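Local coordinates for protein endoglucanase E-5 (Thermobifida fusca, PDB 2CKS) that hydrolyses internal beta-1,4-glucosidic linkages in cellulose, lichenin and cereal beta-glucans, this chain being its family 5 catalytic domain, at residues S177-A190 against N213-F225. Sequence-based numbering, arbitrary orientation.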
loop_
_atom_site.group_PDB
_atom_site.type_symbol
_atom_site.label_atom_id
_atom_site.label_comp_id
_atom_site.label_asym_id
_atom_site.label_seq_id
_atom_site.Cartn_x
_atom_site.Cartn_y
_atom_site.Cartn_z
ATOM N N SER A 177 4.435 -4.892 10.751
ATOM C CA SER A 177 5.770 -4.453 11.152
ATOM C C SER A 177 6.809 -5.567 11.022
ATOM O O SER A 177 7.845 -5.515 11.668
ATOM C CB SER A 177 5.737 -3.936 12.587
ATOM O OG SER A 177 5.421 -4.983 13.490
ATOM N N LEU A 178 6.528 -6.558 10.180
ATOM C CA LEU A 178 7.362 -7.753 10.055
ATOM C C LEU A 178 7.557 -8.425 11.417
ATOM O O LEU A 178 8.580 -9.070 11.663
ATOM C CB LEU A 178 8.712 -7.429 9.393
ATOM C CG LEU A 178 8.649 -6.927 7.942
ATOM C CD1 LEU A 178 9.938 -6.224 7.562
ATOM C CD2 LEU A 178 8.363 -8.065 6.984
ATOM N N GLY A 179 6.569 -8.270 12.295
ATOM C CA GLY A 179 6.628 -8.826 13.633
ATOM C C GLY A 179 7.320 -7.966 14.675
ATOM O O GLY A 179 7.255 -8.296 15.849
ATOM N N VAL A 180 7.963 -6.872 14.278
ATOM C CA VAL A 180 8.791 -6.094 15.212
ATOM C C VAL A 180 7.985 -5.568 16.412
ATOM O O VAL A 180 8.451 -5.617 17.552
ATOM C CB VAL A 180 9.518 -4.929 14.498
ATOM C CG1 VAL A 180 10.260 -4.044 15.500
ATOM C CG2 VAL A 180 10.482 -5.457 13.448
ATOM N N SER A 181 6.776 -5.087 16.154
ATOM C CA SER A 181 5.943 -4.496 17.198
ATOM C C SER A 181 5.395 -5.533 18.182
ATOM O O SER A 181 4.924 -5.170 19.264
ATOM C CB SER A 181 4.787 -3.718 16.575
ATOM O OG SER A 181 3.761 -4.591 16.154
ATOM N N GLU A 182 5.463 -6.812 17.813
ATOM C CA GLU A 182 4.990 -7.904 18.678
ATOM C C GLU A 182 6.149 -8.810 19.116
ATOM O O GLU A 182 5.959 -10.001 19.381
ATOM C CB GLU A 182 3.862 -8.682 17.977
ATOM C CG GLU A 182 2.583 -7.849 17.855
ATOM C CD GLU A 182 1.419 -8.560 17.178
ATOM O OE1 GLU A 182 1.579 -9.725 16.755
ATOM O OE2 GLU A 182 0.328 -7.934 17.072
ATOM N N GLY A 183 7.349 -8.233 19.182
ATOM C CA GLY A 183 8.531 -8.905 19.701
ATOM C C GLY A 183 9.197 -9.946 18.819
ATOM O O GLY A 183 9.943 -10.791 19.314
ATOM N N SER A 184 8.946 -9.888 17.514
ATOM C CA SER A 184 9.519 -10.835 16.559
ATOM C C SER A 184 10.228 -10.099 15.420
ATOM O O SER A 184 10.689 -8.973 15.595
ATOM C CB SER A 184 8.432 -11.773 16.022
ATOM O OG SER A 184 9.017 -12.879 15.348
ATOM N N GLY A 185 10.332 -10.735 14.259
ATOM C CA GLY A 185 11.028 -10.142 13.130
ATOM C C GLY A 185 10.818 -10.930 11.853
ATOM O O GLY A 185 10.112 -11.933 11.857
ATOM N N PRO A 186 11.419 -10.480 10.757
ATOM C CA PRO A 186 11.204 -11.115 9.449
ATOM C C PRO A 186 11.739 -12.539 9.308
ATOM O O PRO A 186 11.302 -13.253 8.411
ATOM C CB PRO A 186 11.913 -10.172 8.471
ATOM C CG PRO A 186 12.857 -9.371 9.301
ATOM C CD PRO A 186 12.301 -9.302 10.669
ATOM N N ALA A 187 12.655 -12.961 10.172
ATOM C CA ALA A 187 13.149 -14.334 10.110
ATOM C C ALA A 187 12.012 -15.350 10.262
ATOM O O ALA A 187 12.059 -16.430 9.693
ATOM C CB ALA A 187 14.216 -14.572 11.167
ATOM N N GLU A 188 10.986 -14.990 11.029
ATOM C CA GLU A 188 9.819 -15.845 11.213
ATOM C C GLU A 188 9.128 -16.148 9.885
ATOM O O GLU A 188 8.700 -17.269 9.637
ATOM C CB GLU A 188 8.851 -15.150 12.156
ATOM C CG GLU A 188 7.598 -15.918 12.471
ATOM C CD GLU A 188 6.888 -15.360 13.682
ATOM O OE1 GLU A 188 6.835 -14.109 13.833
ATOM O OE2 GLU A 188 6.387 -16.180 14.477
ATOM N N ILE A 189 9.030 -15.133 9.031
ATOM C CA ILE A 189 8.430 -15.294 7.705
ATOM C C ILE A 189 9.294 -16.178 6.814
ATOM O O ILE A 189 8.799 -17.079 6.140
ATOM C CB ILE A 189 8.225 -13.904 7.040
ATOM C CG1 ILE A 189 7.233 -13.067 7.850
ATOM C CG2 ILE A 189 7.770 -14.053 5.576
ATOM C CD1 ILE A 189 7.329 -11.556 7.574
ATOM N N ALA A 190 10.597 -15.921 6.804
ATOM C CA ALA A 190 11.510 -16.663 5.939
ATOM C C ALA A 190 11.534 -18.144 6.276
ATOM O O ALA A 190 11.666 -18.971 5.367
ATOM C CB ALA A 190 12.897 -16.082 6.023
ATOM N N ASN A 213 15.539 -0.205 15.218
ATOM C CA ASN A 213 15.079 -1.595 15.218
ATOM C C ASN A 213 14.089 -1.898 14.087
ATOM O O ASN A 213 14.054 -3.015 13.584
ATOM C CB ASN A 213 14.558 -2.060 16.596
ATOM C CG ASN A 213 13.293 -1.335 17.054
ATOM O OD1 ASN A 213 12.423 -1.943 17.681
ATOM N ND2 ASN A 213 13.208 -0.035 16.792
ATOM N N TYR A 214 13.309 -0.902 13.679
ATOM C CA TYR A 214 12.407 -1.059 12.539
ATOM C C TYR A 214 13.178 -0.959 11.217
ATOM O O TYR A 214 12.948 -1.751 10.301
ATOM C CB TYR A 214 11.279 -0.020 12.606
ATOM C CG TYR A 214 10.224 -0.350 13.630
ATOM C CD1 TYR A 214 8.984 -0.854 13.253
ATOM C CD2 TYR A 214 10.465 -0.153 14.978
ATOM C CE1 TYR A 214 8.010 -1.159 14.214
ATOM C CE2 TYR A 214 9.503 -0.444 15.937
ATOM C CZ TYR A 214 8.284 -0.951 15.549
ATOM O OH TYR A 214 7.341 -1.241 16.511
ATOM N N LEU A 215 14.091 0.001 11.126
ATOM C CA LEU A 215 14.942 0.158 9.946
ATOM C C LEU A 215 15.779 -1.104 9.709
ATOM O O LEU A 215 15.877 -1.591 8.590
ATOM C CB LEU A 215 15.839 1.399 10.099
ATOM C CG LEU A 215 16.731 1.785 8.921
ATOM C CD1 LEU A 215 15.896 2.334 7.790
ATOM C CD2 LEU A 215 17.771 2.812 9.360
ATOM N N ASN A 216 16.370 -1.631 10.772
ATOM C CA ASN A 216 17.137 -2.872 10.690
ATOM C C ASN A 216 16.306 -4.060 10.200
ATOM O O ASN A 216 16.780 -4.858 9.385
ATOM C CB ASN A 216 17.777 -3.212 12.044
ATOM C CG ASN A 216 18.938 -2.282 12.403
ATOM O OD1 ASN A 216 19.479 -1.598 11.554
ATOM N ND2 ASN A 216 19.312 -2.266 13.673
ATOM N N ALA A 217 15.073 -4.171 10.687
ATOM C CA ALA A 217 14.180 -5.255 10.283
ATOM C C ALA A 217 13.839 -5.174 8.804
ATOM O O ALA A 217 13.720 -6.197 8.142
ATOM C CB ALA A 217 12.911 -5.248 11.124
ATOM N N LEU A 218 13.669 -3.964 8.285
ATOM C CA LEU A 218 13.399 -3.782 6.865
ATOM C C LEU A 218 14.599 -4.221 6.014
ATOM O O LEU A 218 14.433 -4.904 5.006
ATOM C CB LEU A 218 13.027 -2.328 6.584
ATOM C CG LEU A 218 12.719 -1.967 5.133
ATOM C CD1 LEU A 218 11.599 -2.837 4.578
ATOM C CD2 LEU A 218 12.350 -0.507 5.063
ATOM N N ARG A 219 15.799 -3.832 6.433
ATOM C CA ARG A 219 17.032 -4.279 5.781
ATOM C C ARG A 219 17.136 -5.805 5.799
ATOM O O ARG A 219 17.405 -6.437 4.775
ATOM C CB ARG A 219 18.256 -3.683 6.487
ATOM C CG ARG A 219 19.084 -2.764 5.635
ATOM C CD ARG A 219 20.420 -2.357 6.251
ATOM N NE ARG A 219 20.415 -0.985 6.782
ATOM C CZ ARG A 219 20.319 -0.653 8.066
ATOM N NH1 ARG A 219 20.218 -1.578 9.000
ATOM N NH2 ARG A 219 20.326 0.626 8.429
ATOM N N GLU A 220 16.899 -6.387 6.970
ATOM C CA GLU A 220 16.947 -7.833 7.152
ATOM C C GLU A 220 15.956 -8.554 6.234
ATOM O O GLU A 220 16.305 -9.515 5.565
ATOM C CB GLU A 220 16.652 -8.171 8.615
ATOM C CG GLU A 220 16.749 -9.644 8.951
ATOM C CD GLU A 220 16.361 -9.965 10.382
ATOM O OE1 GLU A 220 15.958 -9.042 11.139
ATOM O OE2 GLU A 220 16.463 -11.157 10.752
ATOM N N ALA A 221 14.726 -8.059 6.184
ATOM C CA ALA A 221 13.680 -8.700 5.402
ATOM C C ALA A 221 14.035 -8.687 3.927
ATOM O O ALA A 221 13.796 -9.664 3.219
ATOM C CB ALA A 221 12.359 -7.981 5.627
ATOM N N SER A 222 14.614 -7.580 3.471
ATOM C CA SER A 222 14.889 -7.400 2.051
ATOM C C SER A 222 15.970 -8.371 1.550
ATOM O O SER A 222 16.064 -8.612 0.350
ATOM C CB SER A 222 15.256 -5.945 1.751
ATOM O OG SER A 222 16.544 -5.629 2.234
ATOM N N GLU A 223 16.768 -8.935 2.463
ATOM C CA GLU A 223 17.694 -10.029 2.114
ATOM C C GLU A 223 16.981 -11.347 1.795
ATOM O O GLU A 223 17.525 -12.178 1.075
ATOM C CB GLU A 223 18.667 -10.341 3.256
ATOM C CG GLU A 223 19.511 -9.189 3.745
ATOM C CD GLU A 223 20.503 -8.686 2.716
ATOM O OE1 GLU A 223 20.995 -9.472 1.866
ATOM O OE2 GLU A 223 20.808 -7.480 2.772
ATOM N N LEU A 224 15.787 -11.542 2.360
ATOM C CA LEU A 224 15.128 -12.855 2.413
ATOM C C LEU A 224 13.943 -13.022 1.458
ATOM O O LEU A 224 13.661 -14.124 1.011
ATOM C CB LEU A 224 14.631 -13.126 3.838
ATOM C CG LEU A 224 15.641 -12.926 4.979
ATOM C CD1 LEU A 224 14.967 -12.857 6.327
ATOM C CD2 LEU A 224 16.669 -14.030 4.956
ATOM N N PHE A 225 13.232 -11.934 1.194
ATOM C CA PHE A 225 12.005 -11.990 0.395
ATOM C C PHE A 225 11.638 -10.584 -0.074
ATOM O O PHE A 225 12.192 -9.613 0.436
ATOM C CB PHE A 225 10.850 -12.613 1.190
ATOM C CG PHE A 225 10.711 -12.087 2.593
ATOM C CD1 PHE A 225 10.120 -10.858 2.843
ATOM C CD2 PHE A 225 11.149 -12.849 3.679
ATOM C CE1 PHE A 225 9.982 -10.383 4.141
ATOM C CE2 PHE A 225 11.024 -12.375 4.973
ATOM C CZ PHE A 225 10.428 -11.146 5.209
HETATM O O HOH W 1 14.132 -11.656 12.431
#
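The hydroxyl OG of Ser-177, whose CB rests near the Tyr-214 ring, accepts a nearly straight bond from the backbone N of Ser-181 (3.0 Å, 168°), leaving its single proton to be shared between the carbonyl oxygens of Arg-173 and Gly-174. Together with the bond from Val-180 N to the Ser-177 carbonyl, which closes a type I' turn, it ties down the chain where Val-180 faces helix 212-224. With CG1 anti to the backbone N (chi1 174°), Val-180 sets that methyl almost centrally over one face of Tyr-214, 3.6 Å from the ring centroid, a CH-pi contact, while its CG2 is pressed tightly against Ala-217 CB at 3.4 Å. Farther along, Pro-186 CB lies 3.6 Å from Ala-221 CB, and the extended Glu-220 crosses its ring at about a right angle. A water accepts from Ala-187 N and donates to Glu-220 OE2 (2.9 Å). The Phe-225 ring meets the Pro-186 carbonyl oxygen and Leu-178 CD2 at its edge; Ile-189 CG2 makes a CH-pi contact over one face, offset toward the rim, opposite the Ala-221 carbonyl. The loop following helix 173-176 and the start of helix 187-191 thus pack on helix 212-224, which follows TIM-barrel strand 199-206, where Leu-178 touches Phe-203 and Phe-225 is edge-to-face with Tyr-201.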